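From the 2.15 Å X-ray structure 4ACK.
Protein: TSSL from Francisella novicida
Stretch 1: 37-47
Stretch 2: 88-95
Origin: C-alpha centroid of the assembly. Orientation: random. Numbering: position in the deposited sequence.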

# COMPACT_ATOMS: atom_id res chain seq x y z
N ASN A 37 -7.81 -13.19 -2.93
CA ASN A 37 -8.29 -12.72 -1.66
C ASN A 37 -8.04 -11.21 -1.50
O ASN A 37 -8.95 -10.45 -1.19
CB ASN A 37 -7.59 -13.43 -0.52
CG ASN A 37 -8.43 -14.56 0.05
OD1 ASN A 37 -8.99 -15.40 -0.69
ND2 ASN A 37 -8.51 -14.60 1.38
N ILE A 38 -6.79 -10.81 -1.76
CA ILE A 38 -6.43 -9.40 -1.77
C ILE A 38 -7.39 -8.57 -2.64
O ILE A 38 -7.94 -7.60 -2.17
CB ILE A 38 -4.94 -9.21 -2.11
CG1 ILE A 38 -4.13 -9.48 -0.80
CG2 ILE A 38 -4.71 -7.78 -2.68
CD1 ILE A 38 -2.62 -9.67 -0.97
N ARG A 39 -7.68 -9.03 -3.85
CA ARG A 39 -8.58 -8.30 -4.71
C ARG A 39 -10.03 -8.21 -4.21
O ARG A 39 -10.71 -7.17 -4.42
CB ARG A 39 -8.52 -8.83 -6.12
CG ARG A 39 -7.14 -8.56 -6.74
CD ARG A 39 -6.95 -9.33 -8.01
NE ARG A 39 -7.70 -8.74 -9.11
CZ ARG A 39 -8.76 -9.30 -9.66
NH1 ARG A 39 -9.19 -10.47 -9.21
NH2 ARG A 39 -9.40 -8.68 -10.64
N LYS A 40 -10.50 -9.27 -3.55
CA LYS A 40 -11.76 -9.26 -2.83
C LYS A 40 -11.73 -8.23 -1.68
O LYS A 40 -12.67 -7.45 -1.54
CB LYS A 40 -12.12 -10.65 -2.33
CG LYS A 40 -12.62 -11.55 -3.44
CD LYS A 40 -12.68 -12.99 -2.98
CE LYS A 40 -13.60 -13.11 -1.78
NZ LYS A 40 -13.25 -14.29 -0.96
N SER A 41 -10.68 -8.25 -0.87
CA SER A 41 -10.50 -7.26 0.16
C SER A 41 -10.45 -5.78 -0.36
O SER A 41 -10.99 -4.88 0.26
CB SER A 41 -9.24 -7.58 0.93
OG SER A 41 -9.51 -8.63 1.82
N ILE A 42 -9.83 -5.57 -1.52
CA ILE A 42 -9.78 -4.26 -2.13
C ILE A 42 -11.16 -3.79 -2.55
O ILE A 42 -11.52 -2.64 -2.27
CB ILE A 42 -8.78 -4.17 -3.32
CG1 ILE A 42 -7.35 -4.49 -2.86
CG2 ILE A 42 -8.84 -2.79 -4.06
CD1 ILE A 42 -6.83 -3.61 -1.77
N PHE A 43 -11.93 -4.67 -3.19
CA PHE A 43 -13.32 -4.37 -3.55
C PHE A 43 -14.18 -3.83 -2.38
O PHE A 43 -14.86 -2.79 -2.54
CB PHE A 43 -14.06 -5.54 -4.17
CG PHE A 43 -15.49 -5.19 -4.53
CD1 PHE A 43 -16.51 -5.26 -3.57
CD2 PHE A 43 -15.80 -4.69 -5.81
CE1 PHE A 43 -17.83 -4.89 -3.89
CE2 PHE A 43 -17.15 -4.31 -6.15
CZ PHE A 43 -18.15 -4.42 -5.19
N PHE A 44 -14.14 -4.54 -1.24
CA PHE A 44 -14.80 -4.13 -0.00
C PHE A 44 -14.18 -2.85 0.59
O PHE A 44 -14.89 -2.02 1.18
CB PHE A 44 -14.77 -5.28 1.07
CG PHE A 44 -15.68 -6.51 0.77
CD1 PHE A 44 -17.08 -6.43 0.89
CD2 PHE A 44 -15.11 -7.77 0.44
CE1 PHE A 44 -17.92 -7.58 0.64
CE2 PHE A 44 -15.93 -8.91 0.17
CZ PHE A 44 -17.34 -8.81 0.28
N LEU A 45 -12.86 -2.71 0.54
CA LEU A 45 -12.21 -1.50 1.02
C LEU A 45 -12.73 -0.32 0.17
O LEU A 45 -13.19 0.62 0.69
CB LEU A 45 -10.68 -1.56 1.02
CG LEU A 45 -9.88 -0.34 1.57
CD1 LEU A 45 -10.31 0.17 3.04
CD2 LEU A 45 -8.34 -0.66 1.52
N GLN A 46 -12.67 -0.40 -1.14
CA GLN A 46 -13.12 0.70 -1.92
C GLN A 46 -14.60 1.00 -1.66
O GLN A 46 -14.95 2.09 -1.23
CB GLN A 46 -12.85 0.44 -3.38
CG GLN A 46 -11.34 0.52 -3.75
CD GLN A 46 -11.14 0.25 -5.24
OE1 GLN A 46 -11.73 -0.69 -5.76
NE2 GLN A 46 -10.37 1.10 -5.93
N GLU A 47 -15.46 0.02 -1.86
CA GLU A 47 -16.88 0.22 -1.61
C GLU A 47 -17.13 0.92 -0.26
O GLU A 47 -17.89 1.88 -0.18
CB GLU A 47 -17.62 -1.14 -1.72
CG GLU A 47 -18.91 -1.18 -0.88
CD GLU A 47 -19.69 -2.47 -1.05
OE1 GLU A 47 -20.41 -2.59 -2.07
OE2 GLU A 47 -19.58 -3.34 -0.15
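Stretch 2, residues 88-95: LLQLEYYD

When two helix axes lie more than 12 Å apart, contact between them falls to the side chains. The pairing of residues 88-95 with residues 37-47 in TssL is a compact example. The first stretch is helical throughout; the second forms a short helix running in broadly the same direction, with a signed crossing angle of -38°. The axes come no closer than 12.4 Å, and the nearest CA atoms, those of Arg39 and Leu89, are 8.3 Å apart. The two stretches bury 370 Å², both sides summed.

Leu88 occupies the N-cap position, with an extended psi of 124°, and lies out of reach of the first helix. Its carbonyl oxygen accepts a backbone hydrogen bond from Glu92, Glu92 N to Leu88 O 3.2 Å, in the first turn of the helix. Leu89, in the m,t rotamer, then points toward the partner. Its CD1 lies 3.7 Å from Ile38 CG2, an apolar contact between two buried residues, while its CD2 packs 3.8 Å from CG of Arg39, so that the aliphatic part of the arginine extends the greasy patch.

Gln90 and Leu91 are out of reach, and the next contact, almost a turn after Leu89, is ionic. Glu92 meets the guanidinium of Arg39 at its edge, near its plane, where the N-H groups can reach the carboxylate. Arg39 NH2 donates to Glu92 OE2 at 2.7 Å, and Arg39 NE donates to the same OE2 at 2.9 Å; a weak third bond joins Arg39 NE to Glu92 OE1 at 3.2 Å. Together they form a salt bridge.

Tyr93, chi1 near -78°, has the largest area covered in either stretch. Its CA is 9.3 Å from that of Ile42, a gap filled from both sides, by the Tyr93 ring and by the Ile42 side chain. Ile42 CG2 sits over one face, 4.0 Å from the ring centroid and 19° off the normal, a CH-pi arrangement, with Tyr93 CE1 3.8 Å from that methyl. The ring is long enough to carry Tyr93 OH to 3.4 Å from Arg39 CB.

Tyr94 sets out sideways, yet its end comes nearer: Gln46 NE2 donates a hydrogen bond to Tyr94 OH at 3.1 Å. The same amide nitrogen donates to a water at 2.8 Å from Gln46 NE2, and this water donates in turn to Tyr93 O, 2.7 Å from the water oxygen, tying the side chain to the opposing backbone. Asp95, with positive phi, leaves the helical conformation and takes no part in the contact.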

# COMPACT_ATOMS: atom_id res chain seq x y z
N LEU A 88 0.78 -6.24 -11.67
CA LEU A 88 0.68 -5.17 -10.71
C LEU A 88 -0.80 -4.79 -10.35
O LEU A 88 -1.63 -4.47 -11.19
CB LEU A 88 1.46 -3.93 -11.21
CG LEU A 88 2.99 -4.00 -11.45
CD1 LEU A 88 3.60 -2.60 -11.77
CD2 LEU A 88 3.74 -4.60 -10.29
N LEU A 89 -1.10 -4.84 -9.07
CA LEU A 89 -2.39 -4.37 -8.58
C LEU A 89 -2.57 -2.86 -8.80
O LEU A 89 -3.65 -2.37 -9.16
CB LEU A 89 -2.46 -4.67 -7.10
CG LEU A 89 -2.59 -6.17 -6.82
CD1 LEU A 89 -2.58 -6.41 -5.35
CD2 LEU A 89 -3.88 -6.65 -7.43
N GLN A 90 -1.50 -2.11 -8.59
CA GLN A 90 -1.63 -0.66 -8.67
C GLN A 90 -2.04 -0.28 -10.11
O GLN A 90 -2.74 0.72 -10.34
CB GLN A 90 -0.33 0.03 -8.21
CG GLN A 90 0.77 0.02 -9.26
CD GLN A 90 2.08 0.42 -8.69
OE1 GLN A 90 2.59 1.49 -9.01
NE2 GLN A 90 2.62 -0.42 -7.79
N LEU A 91 -1.61 -1.11 -11.07
CA LEU A 91 -1.94 -0.90 -12.48
C LEU A 91 -3.40 -1.32 -12.83
O LEU A 91 -4.10 -0.61 -13.54
CB LEU A 91 -0.95 -1.65 -13.37
CG LEU A 91 -0.97 -1.39 -14.88
CD1 LEU A 91 -0.90 0.10 -15.27
CD2 LEU A 91 0.22 -2.14 -15.54
N GLU A 92 -3.83 -2.49 -12.35
CA GLU A 92 -5.20 -2.97 -12.55
C GLU A 92 -6.24 -1.95 -12.01
O GLU A 92 -7.25 -1.69 -12.64
CB GLU A 92 -5.36 -4.30 -11.83
CG GLU A 92 -6.50 -5.14 -12.29
CD GLU A 92 -6.77 -6.31 -11.36
OE1 GLU A 92 -5.82 -7.07 -11.05
OE2 GLU A 92 -7.96 -6.47 -10.94
N TYR A 93 -5.95 -1.37 -10.85
CA TYR A 93 -6.92 -0.56 -10.13
C TYR A 93 -6.88 0.94 -10.40
O TYR A 93 -7.92 1.60 -10.25
CB TYR A 93 -6.74 -0.78 -8.64
CG TYR A 93 -7.36 -2.07 -8.24
CD1 TYR A 93 -8.75 -2.18 -8.09
CD2 TYR A 93 -6.58 -3.20 -8.05
CE1 TYR A 93 -9.33 -3.39 -7.73
CE2 TYR A 93 -7.16 -4.41 -7.68
CZ TYR A 93 -8.53 -4.49 -7.54
OH TYR A 93 -9.08 -5.69 -7.17
N TYR A 94 -5.70 1.45 -10.78
CA TYR A 94 -5.45 2.88 -10.81
C TYR A 94 -4.68 3.32 -12.05
O TYR A 94 -4.28 4.48 -12.19
CB TYR A 94 -4.75 3.31 -9.52
CG TYR A 94 -5.75 3.42 -8.40
CD1 TYR A 94 -6.81 4.36 -8.47
CD2 TYR A 94 -5.69 2.55 -7.32
CE1 TYR A 94 -7.76 4.44 -7.45
CE2 TYR A 94 -6.62 2.62 -6.30
CZ TYR A 94 -7.65 3.57 -6.36
OH TYR A 94 -8.56 3.60 -5.33
N ASP A 95 -4.47 2.36 -12.92
CA ASP A 95 -3.97 2.59 -14.24
C ASP A 95 -2.63 3.28 -14.26
O ASP A 95 -2.36 4.07 -15.16
CB ASP A 95 -4.98 3.39 -15.08
CG ASP A 95 -5.06 2.88 -16.51
OD1 ASP A 95 -5.65 1.78 -16.68
OD2 ASP A 95 -4.50 3.53 -17.43
O HOH W 1 -10.07 1.11 -8.67